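Local atomic coordinates of putative adenosine kinase (Schistosoma mansoni, PDB entry 3VAS), a protein that catalyses the ATP-dependent phosphorylation of adenosine to AMP, as an adenosine kinase of the ribokinase (pfkB) family. Residues K225-M230 with E245-V250. Sequence-based numbering, arbitrary orientation.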
loop_
_atom_site.group_PDB
_atom_site.type_symbol
_atom_site.label_atom_id
_atom_site.label_comp_id
_atom_site.label_asym_id
_atom_site.label_seq_id
_atom_site.Cartn_x
_atom_site.Cartn_y
_atom_site.Cartn_z
ATOM N N LYS A 225 14.227 1.248 -11.916
ATOM C CA LYS A 225 13.931 0.331 -13.019
ATOM C C LYS A 225 12.628 -0.421 -12.770
ATOM O O LYS A 225 11.764 -0.476 -13.642
ATOM C CB LYS A 225 15.104 -0.647 -13.241
ATOM C CG LYS A 225 14.912 -1.715 -14.335
ATOM C CD LYS A 225 14.219 -2.985 -13.800
ATOM C CE LYS A 225 14.890 -4.273 -14.267
ATOM N NZ LYS A 225 15.995 -4.695 -13.371
ATOM N N GLU A 226 12.490 -0.997 -11.577
ATOM C CA GLU A 226 11.301 -1.779 -11.232
ATOM C C GLU A 226 10.032 -0.921 -11.148
ATOM O O GLU A 226 8.954 -1.355 -11.567
ATOM C CB GLU A 226 11.499 -2.541 -9.916
ATOM C CG GLU A 226 12.544 -3.668 -9.958
ATOM C CD GLU A 226 13.922 -3.218 -9.484
ATOM O OE1 GLU A 226 14.230 -2.013 -9.594
ATOM O OE2 GLU A 226 14.692 -4.068 -8.991
ATOM N N VAL A 227 10.153 0.285 -10.594
ATOM C CA VAL A 227 8.999 1.178 -10.491
ATOM C C VAL A 227 8.489 1.549 -11.882
ATOM O O VAL A 227 7.289 1.479 -12.155
ATOM C CB VAL A 227 9.314 2.466 -9.686
ATOM C CG1 VAL A 227 8.147 3.458 -9.778
ATOM C CG2 VAL A 227 9.630 2.131 -8.225
ATOM N N ASP A 228 9.404 1.924 -12.768
ATOM C CA ASP A 228 9.013 2.333 -14.112
ATOM C C ASP A 228 8.469 1.164 -14.916
ATOM O O ASP A 228 7.574 1.335 -15.742
ATOM C CB ASP A 228 10.176 2.998 -14.849
ATOM C CG ASP A 228 10.393 4.434 -14.413
ATOM O OD1 ASP A 228 9.497 4.998 -13.744
ATOM O OD2 ASP A 228 11.455 4.998 -14.747
ATOM N N GLU A 229 9.007 -0.027 -14.682
ATOM C CA GLU A 229 8.490 -1.194 -15.377
ATOM C C GLU A 229 7.059 -1.488 -14.926
ATOM O O GLU A 229 6.189 -1.767 -15.752
ATOM C CB GLU A 229 9.385 -2.417 -15.184
ATOM C CG GLU A 229 8.898 -3.623 -15.972
ATOM C CD GLU A 229 9.944 -4.718 -16.107
ATOM O OE1 GLU A 229 10.681 -4.982 -15.132
ATOM O OE2 GLU A 229 10.026 -5.319 -17.198
ATOM N N MET A 230 6.821 -1.416 -13.618
ATOM C CA MET A 230 5.482 -1.620 -13.071
ATOM C C MET A 230 4.478 -0.589 -13.602
ATOM O O MET A 230 3.363 -0.942 -13.982
ATOM C CB MET A 230 5.509 -1.610 -11.541
ATOM C CG MET A 230 6.227 -2.809 -10.928
ATOM S SD MET A 230 5.583 -4.387 -11.521
ATOM C CE MET A 230 3.926 -4.329 -10.881
ATOM N N GLU A 245 8.149 13.660 -5.460
ATOM C CA GLU A 245 9.364 14.468 -5.406
ATOM C C GLU A 245 10.606 13.610 -5.657
ATOM O O GLU A 245 11.471 13.975 -6.450
ATOM C CB GLU A 245 9.480 15.168 -4.051
ATOM C CG GLU A 245 10.264 16.467 -4.087
ATOM C CD GLU A 245 9.375 17.677 -4.310
ATOM O OE1 GLU A 245 8.329 17.775 -3.635
ATOM O OE2 GLU A 245 9.721 18.527 -5.158
ATOM N N ALA A 246 10.685 12.464 -4.992
ATOM C CA ALA A 246 11.829 11.577 -5.163
ATOM C C ALA A 246 11.849 10.986 -6.569
ATOM O O ALA A 246 12.908 10.868 -7.181
ATOM C CB ALA A 246 11.818 10.483 -4.117
ATOM N N TYR A 247 10.674 10.625 -7.081
ATOM C CA TYR A 247 10.559 10.100 -8.438
ATOM C C TYR A 247 11.020 11.146 -9.445
ATOM O O TYR A 247 11.782 10.848 -10.375
ATOM C CB TYR A 247 9.112 9.705 -8.734
ATOM C CG TYR A 247 8.897 9.082 -10.098
ATOM C CD1 TYR A 247 8.809 7.702 -10.245
ATOM C CD2 TYR A 247 8.769 9.870 -11.237
ATOM C CE1 TYR A 247 8.607 7.128 -11.484
ATOM C CE2 TYR A 247 8.574 9.299 -12.485
ATOM C CZ TYR A 247 8.493 7.929 -12.600
ATOM O OH TYR A 247 8.295 7.357 -13.836
ATOM N N GLY A 248 10.541 12.373 -9.257
ATOM C CA GLY A 248 10.860 13.466 -10.152
ATOM C C GLY A 248 12.346 13.751 -10.216
ATOM O O GLY A 248 12.907 13.887 -11.305
ATOM N N GLU A 249 12.982 13.839 -9.052
ATOM C CA GLU A 249 14.414 14.115 -8.991
ATOM C C GLU A 249 15.224 13.066 -9.747
ATOM O O GLU A 249 16.110 13.401 -10.540
ATOM C CB GLU A 249 14.899 14.196 -7.543
ATOM C CG GLU A 249 16.413 14.353 -7.441
ATOM C CD GLU A 249 16.910 14.454 -6.014
ATOM O OE1 GLU A 249 18.105 14.773 -5.828
ATOM O OE2 GLU A 249 16.113 14.213 -5.083
ATOM N N VAL A 250 14.910 11.799 -9.501
ATOM C CA VAL A 250 15.604 10.693 -10.154
ATOM C C VAL A 250 15.453 10.755 -11.679
ATOM O O VAL A 250 16.320 10.289 -12.414
ATOM C CB VAL A 250 15.123 9.328 -9.605
ATOM C CG1 VAL A 250 15.766 8.179 -10.354
ATOM C CG2 VAL A 250 15.439 9.226 -8.126
#
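Y247 and D228 meet in a tyrosine-to-carboxylate hydrogen bond between helices 241-250 and 224-231 of the ribokinase-type alpha/beta fold, on either side in sequence of strand 236-240. The contact is small, burying 102 Å² in all, and the closest CA atoms of 225-230 and 245-250, those of V227 and Y247, are 9.3 Å apart. Y247 covers that distance because its CG lies anti to the backbone N (chi1 -177°), which sends the phenol out toward helix 224-231. Its hydroxyl is the donor, with Y247 OH 2.6 Å from D228 OD1. Y247 OH approaches D228 OD1 from the syn side but 30° out of the carboxylate plane. The carboxylate and ring planes stand 71° apart. The other oxygen, D228 OD2, is hydrogen-bonded to NE2 of H251, whose ring also stacks on that of Y247. Each oxygen of the carboxylate thus has its own partner, which should hold its rotation. H251 ND1 is bonded in turn to the backbone O of Y247; with acceptors at both nitrogens, one of them a carboxylate, the imidazole is probably protonated. Y247 also touches S220 of helix 217-222 and T261 and Y264 of helix 257-267, while V227 packs on F212 of strand 209-213. The apolar part of the contact is slight: V227 CG1 comes to the edge of the tyrosine ring, near its plane, 4.1 Å from Y247 CE1.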